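Local coordinates for NeuRonal IgCAM-5 (Caenorhabditis elegans, PDB 6ON6), which probably acts as a neuronal cell-surface adhesion receptor of the immunoglobulin superfamily, its first immunoglobulin domain forming a homodimer, at residues Leu20-Asn31 with Asn74-Glu85. Sequence-based numbering, arbitrary orientation.
Sequences LGQDVDFTCIVN and NEWVLTIKNVQE
Val24, Phe26 and Cys28 pair with Ile80, Leu78 and Trp76 as antiparallel hydrogen-bonded pairs, and the axes of strands 24-31 and 75-80 approach to 4.6 Å at 159°. These are the B and E strands of the immunoglobulin sandwich. On the inner face, Ile80 CD1 meets the edge of the Phe26 ring in its plane, 3.5 Å from CD2. Cys28 SG, anti to the backbone N (chi1 -172°), turns into the core and closes the disulfide with Cys93. Strand 38-42 packs on Trp76 and Leu78 through Phe40. On the other face, Thr79 OG1 donates to Asp25 OD1 over 2.6 Å, from above the carboxylate plane. Val77 CG1 lies 3.7 Å from Asp25 CG.

Beyond the strands, Asp23 joins two partners. Its OD1 accepts a hydrogen bond from Asn82 N at 2.9 Å, nearly in line with the C-O bond. Its OD2 forms a salt bridge with Lys81 NZ at 2.7 Å, met on the syn side but tilted out of the carboxylate plane. The lysine chain bends at chi2 and chi3, which brings CD, CE and NZ up to Asp23 OD2. With an alanine at Asp23, the Lys81 ammonium would probably lose this countercharge and Asn82 N its acceptor. Gly21 N hydrogen-bonds to Val83 O at 2.8 Å. The chemistry thus divides: apolar groups and the disulfide join this sheet to the opposing one, while Asp25 on the outer face and Asp23 beyond the strand end tie the two segments together.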
loop_
_atom_site.group_PDB
_atom_site.type_symbol
_atom_site.label_atom_id
_atom_site.label_comp_id
_atom_site.label_asym_id
_atom_site.label_seq_id
_atom_site.Cartn_x
_atom_site.Cartn_y
_atom_site.Cartn_z
ATOM N N LEU A 20 -22.972 -4.555 -10.708
ATOM C CA LEU A 20 -23.121 -3.924 -9.399
ATOM C C LEU A 20 -23.701 -4.915 -8.395
ATOM O O LEU A 20 -24.688 -5.606 -8.682
ATOM C CB LEU A 20 -24.063 -2.709 -9.463
ATOM C CG LEU A 20 -23.621 -1.544 -10.334
ATOM C CD1 LEU A 20 -24.637 -0.440 -10.231
ATOM C CD2 LEU A 20 -22.250 -1.049 -9.915
ATOM N N GLY A 21 -23.104 -4.950 -7.205
ATOM C CA GLY A 21 -23.525 -5.814 -6.125
ATOM C C GLY A 21 -22.898 -7.194 -6.120
ATOM O O GLY A 21 -23.078 -7.926 -5.146
ATOM N N GLN A 22 -22.189 -7.584 -7.189
ATOM C CA GLN A 22 -21.601 -8.906 -7.282
ATOM C C GLN A 22 -20.342 -8.936 -6.419
ATOM O O GLN A 22 -19.677 -7.911 -6.243
ATOM C CB GLN A 22 -21.202 -9.179 -8.745
ATOM C CG GLN A 22 -20.725 -10.582 -9.072
ATOM C CD GLN A 22 -20.554 -10.787 -10.579
ATOM O OE1 GLN A 22 -21.291 -10.192 -11.383
ATOM N NE2 GLN A 22 -19.577 -11.647 -10.978
ATOM N N ASP A 23 -20.012 -10.113 -5.872
ATOM C CA ASP A 23 -18.737 -10.273 -5.166
ATOM C C ASP A 23 -17.697 -10.842 -6.117
ATOM O O ASP A 23 -18.024 -11.698 -6.931
ATOM C CB ASP A 23 -18.855 -11.247 -3.992
ATOM C CG ASP A 23 -19.790 -10.770 -2.881
ATOM O OD1 ASP A 23 -20.207 -9.600 -2.842
ATOM O OD2 ASP A 23 -20.104 -11.626 -2.036
ATOM N N VAL A 24 -16.458 -10.388 -5.973
ATOM C CA VAL A 24 -15.363 -10.838 -6.847
ATOM C C VAL A 24 -14.121 -11.130 -6.012
ATOM O O VAL A 24 -13.785 -10.370 -5.105
ATOM C CB VAL A 24 -15.012 -9.793 -7.929
ATOM C CG1 VAL A 24 -13.750 -10.190 -8.742
ATOM C CG2 VAL A 24 -16.144 -9.563 -8.856
ATOM N N ASP A 25 -13.397 -12.202 -6.361
ATOM C CA ASP A 25 -12.147 -12.525 -5.689
ATOM C C ASP A 25 -10.954 -12.292 -6.617
ATOM O O ASP A 25 -11.036 -12.575 -7.828
ATOM C CB ASP A 25 -12.088 -14.030 -5.351
ATOM C CG ASP A 25 -13.054 -14.434 -4.241
ATOM O OD1 ASP A 25 -13.600 -13.542 -3.540
ATOM O OD2 ASP A 25 -13.241 -15.659 -4.067
ATOM N N PHE A 26 -9.849 -11.855 -6.018
ATOM C CA PHE A 26 -8.516 -11.872 -6.645
ATOM C C PHE A 26 -7.665 -12.795 -5.800
ATOM O O PHE A 26 -7.569 -12.637 -4.585
ATOM C CB PHE A 26 -7.909 -10.446 -6.699
ATOM C CG PHE A 26 -8.550 -9.564 -7.739
ATOM C CD1 PHE A 26 -8.136 -9.648 -9.063
ATOM C CD2 PHE A 26 -9.560 -8.662 -7.418
ATOM C CE1 PHE A 26 -8.705 -8.874 -10.035
ATOM C CE2 PHE A 26 -10.135 -7.910 -8.400
ATOM C CZ PHE A 26 -9.707 -7.983 -9.704
ATOM N N THR A 27 -7.026 -13.772 -6.446
ATOM C CA THR A 27 -6.187 -14.739 -5.725
ATOM C C THR A 27 -4.714 -14.586 -6.101
ATOM O O THR A 27 -4.363 -14.543 -7.289
ATOM C CB THR A 27 -6.643 -16.179 -5.995
ATOM O OG1 THR A 27 -8.021 -16.312 -5.635
ATOM C CG2 THR A 27 -5.772 -17.215 -5.192
ATOM N N CYS A 28 -3.869 -14.473 -5.092
ATOM C CA CYS A 28 -2.423 -14.414 -5.265
ATOM C C CYS A 28 -1.838 -15.687 -4.669
ATOM O O CYS A 28 -1.916 -15.897 -3.452
ATOM C CB CYS A 28 -1.910 -13.208 -4.504
ATOM S SG CYS A 28 -0.186 -12.812 -4.742
ATOM N N ILE A 29 -1.241 -16.526 -5.509
ATOM C CA ILE A 29 -0.686 -17.794 -5.054
ATOM C C ILE A 29 0.827 -17.643 -5.044
ATOM O O ILE A 29 1.431 -17.306 -6.066
ATOM C CB ILE A 29 -1.119 -18.953 -5.964
ATOM C CG1 ILE A 29 -2.665 -19.041 -5.990
ATOM C CG2 ILE A 29 -0.468 -20.266 -5.472
ATOM C CD1 ILE A 29 -3.266 -20.086 -6.929
ATOM N N VAL A 30 1.418 -17.739 -3.870
ATOM C CA VAL A 30 2.821 -17.407 -3.736
ATOM C C VAL A 30 3.572 -18.673 -3.411
ATOM O O VAL A 30 3.292 -19.324 -2.396
ATOM C CB VAL A 30 3.074 -16.348 -2.664
ATOM C CG1 VAL A 30 4.567 -15.986 -2.741
ATOM C CG2 VAL A 30 2.154 -15.135 -2.838
ATOM N N ASN A 31 4.553 -19.004 -4.262
ATOM C CA ASN A 31 5.474 -20.105 -4.021
ATOM C C ASN A 31 6.713 -19.533 -3.354
ATOM O O ASN A 31 7.169 -18.431 -3.696
ATOM C CB ASN A 31 5.835 -20.809 -5.334
ATOM C CG ASN A 31 4.654 -21.557 -5.913
ATOM O OD1 ASN A 31 3.795 -22.031 -5.165
ATOM N ND2 ASN A 31 4.558 -21.599 -7.232
ATOM N N ASN A 74 -0.647 -21.294 0.839
ATOM C CA ASN A 74 0.020 -20.274 0.046
ATOM C C ASN A 74 -0.906 -19.550 -0.923
ATOM O O ASN A 74 -0.417 -18.853 -1.820
ATOM C CB ASN A 74 1.173 -20.911 -0.730
ATOM C CG ASN A 74 0.674 -21.822 -1.837
ATOM O OD1 ASN A 74 -0.463 -22.299 -1.790
ATOM N ND2 ASN A 74 1.508 -22.052 -2.842
ATOM N N GLU A 75 -2.220 -19.713 -0.789
ATOM C CA GLU A 75 -3.177 -18.909 -1.544
ATOM C C GLU A 75 -3.701 -17.778 -0.680
ATOM O O GLU A 75 -4.132 -17.990 0.465
ATOM C CB GLU A 75 -4.323 -19.768 -2.071
ATOM C CG GLU A 75 -3.770 -21.031 -2.697
ATOM C CD GLU A 75 -4.800 -21.822 -3.422
ATOM O OE1 GLU A 75 -5.908 -21.301 -3.641
ATOM O OE2 GLU A 75 -4.488 -22.979 -3.765
ATOM N N TRP A 76 -3.651 -16.582 -1.224
ATOM C CA TRP A 76 -4.118 -15.383 -0.540
ATOM C C TRP A 76 -5.265 -14.854 -1.382
ATOM O O TRP A 76 -5.062 -14.447 -2.528
ATOM C CB TRP A 76 -2.953 -14.401 -0.456
ATOM C CG TRP A 76 -1.780 -14.946 0.347
ATOM C CD1 TRP A 76 -0.934 -15.950 -0.028
ATOM C CD2 TRP A 76 -1.324 -14.508 1.641
ATOM N NE1 TRP A 76 0.006 -16.166 0.947
ATOM C CE2 TRP A 76 -0.210 -15.301 1.982
ATOM C CE3 TRP A 76 -1.765 -13.533 2.551
ATOM C CZ2 TRP A 76 0.491 -15.138 3.180
ATOM C CZ3 TRP A 76 -1.075 -13.380 3.731
ATOM C CH2 TRP A 76 0.044 -14.180 4.038
ATOM N N VAL A 77 -6.480 -14.865 -0.833
ATOM C CA VAL A 77 -7.670 -14.527 -1.602
ATOM C C VAL A 77 -8.260 -13.256 -1.023
ATOM O O VAL A 77 -8.664 -13.228 0.150
ATOM C CB VAL A 77 -8.720 -15.642 -1.552
ATOM C CG1 VAL A 77 -9.906 -15.272 -2.410
ATOM C CG2 VAL A 77 -8.122 -16.959 -2.020
ATOM N N LEU A 78 -8.294 -12.221 -1.841
ATOM C CA LEU A 78 -8.920 -10.954 -1.487
ATOM C C LEU A 78 -10.300 -10.913 -2.133
ATOM O O LEU A 78 -10.424 -11.020 -3.355
ATOM C CB LEU A 78 -8.083 -9.814 -2.049
ATOM C CG LEU A 78 -8.724 -8.466 -1.753
ATOM C CD1 LEU A 78 -8.517 -8.133 -0.282
ATOM C CD2 LEU A 78 -8.059 -7.474 -2.654
ATOM N N THR A 79 -11.339 -10.763 -1.321
ATOM C CA THR A 79 -12.691 -10.608 -1.848
ATOM C C THR A 79 -13.090 -9.145 -1.796
ATOM O O THR A 79 -12.894 -8.486 -0.767
ATOM C CB THR A 79 -13.681 -11.418 -1.015
ATOM O OG1 THR A 79 -13.319 -12.798 -1.085
ATOM C CG2 THR A 79 -15.093 -11.225 -1.496
ATOM N N ILE A 80 -13.591 -8.641 -2.916
ATOM C CA ILE A 80 -14.274 -7.340 -2.951
ATOM C C ILE A 80 -15.758 -7.631 -2.941
ATOM O O ILE A 80 -16.313 -8.194 -3.889
ATOM C CB ILE A 80 -13.893 -6.527 -4.190
ATOM C CG1 ILE A 80 -12.375 -6.399 -4.243
ATOM C CG2 ILE A 80 -14.488 -5.123 -4.110
ATOM C CD1 ILE A 80 -11.834 -6.758 -5.508
ATOM N N LYS A 81 -16.408 -7.288 -1.843
ATOM C CA LYS A 81 -17.832 -7.542 -1.722
ATOM C C LYS A 81 -18.616 -6.409 -2.363
ATOM O O LYS A 81 -18.202 -5.244 -2.325
ATOM C CB LYS A 81 -18.207 -7.610 -0.238
ATOM C CG LYS A 81 -17.497 -8.749 0.550
ATOM C CD LYS A 81 -18.116 -10.077 0.228
ATOM C CE LYS A 81 -19.476 -10.158 0.947
ATOM N NZ LYS A 81 -20.230 -11.436 0.699
ATOM N N ASN A 82 -19.808 -6.736 -2.876
ATOM C CA ASN A 82 -20.786 -5.705 -3.243
ATOM C C ASN A 82 -20.177 -4.687 -4.211
ATOM O O ASN A 82 -20.144 -3.493 -3.969
ATOM C CB ASN A 82 -21.349 -5.003 -1.991
ATOM C CG ASN A 82 -22.443 -4.033 -2.321
ATOM O OD1 ASN A 82 -23.181 -4.207 -3.298
ATOM N ND2 ASN A 82 -22.517 -2.971 -1.530
ATOM N N VAL A 83 -19.673 -5.194 -5.340
ATOM C CA VAL A 83 -18.894 -4.351 -6.237
ATOM C C VAL A 83 -19.704 -3.150 -6.727
ATOM O O VAL A 83 -20.890 -3.273 -7.047
ATOM C CB VAL A 83 -18.387 -5.228 -7.400
ATOM C CG1 VAL A 83 -17.986 -4.371 -8.550
ATOM C CG2 VAL A 83 -17.230 -6.116 -6.908
ATOM N N GLN A 84 -19.045 -1.988 -6.780
ATOM C CA GLN A 84 -19.638 -0.735 -7.226
ATOM C C GLN A 84 -18.721 -0.139 -8.287
ATOM O O GLN A 84 -17.589 -0.574 -8.471
ATOM C CB GLN A 84 -19.757 0.214 -6.039
ATOM C CG GLN A 84 -20.665 -0.321 -4.929
ATOM C CD GLN A 84 -22.095 -0.437 -5.344
ATOM O OE1 GLN A 84 -22.642 0.502 -5.981
ATOM N NE2 GLN A 84 -22.774 -1.493 -4.861
ATOM N N GLU A 85 -19.213 0.853 -9.008
ATOM C CA GLU A 85 -18.407 1.606 -9.960
ATOM C C GLU A 85 -17.074 2.057 -9.375
ATOM O O GLU A 85 -16.035 1.947 -10.033
ATOM C CB GLU A 85 -19.178 2.829 -10.416
ATOM C CG GLU A 85 -20.360 2.527 -11.294
ATOM C CD GLU A 85 -20.889 3.806 -11.946
ATOM O OE1 GLU A 85 -21.784 4.487 -11.369
ATOM O OE2 GLU A 85 -20.360 4.144 -13.030
HETATM O O HOH W 1 -24.047 -7.434 -2.665
#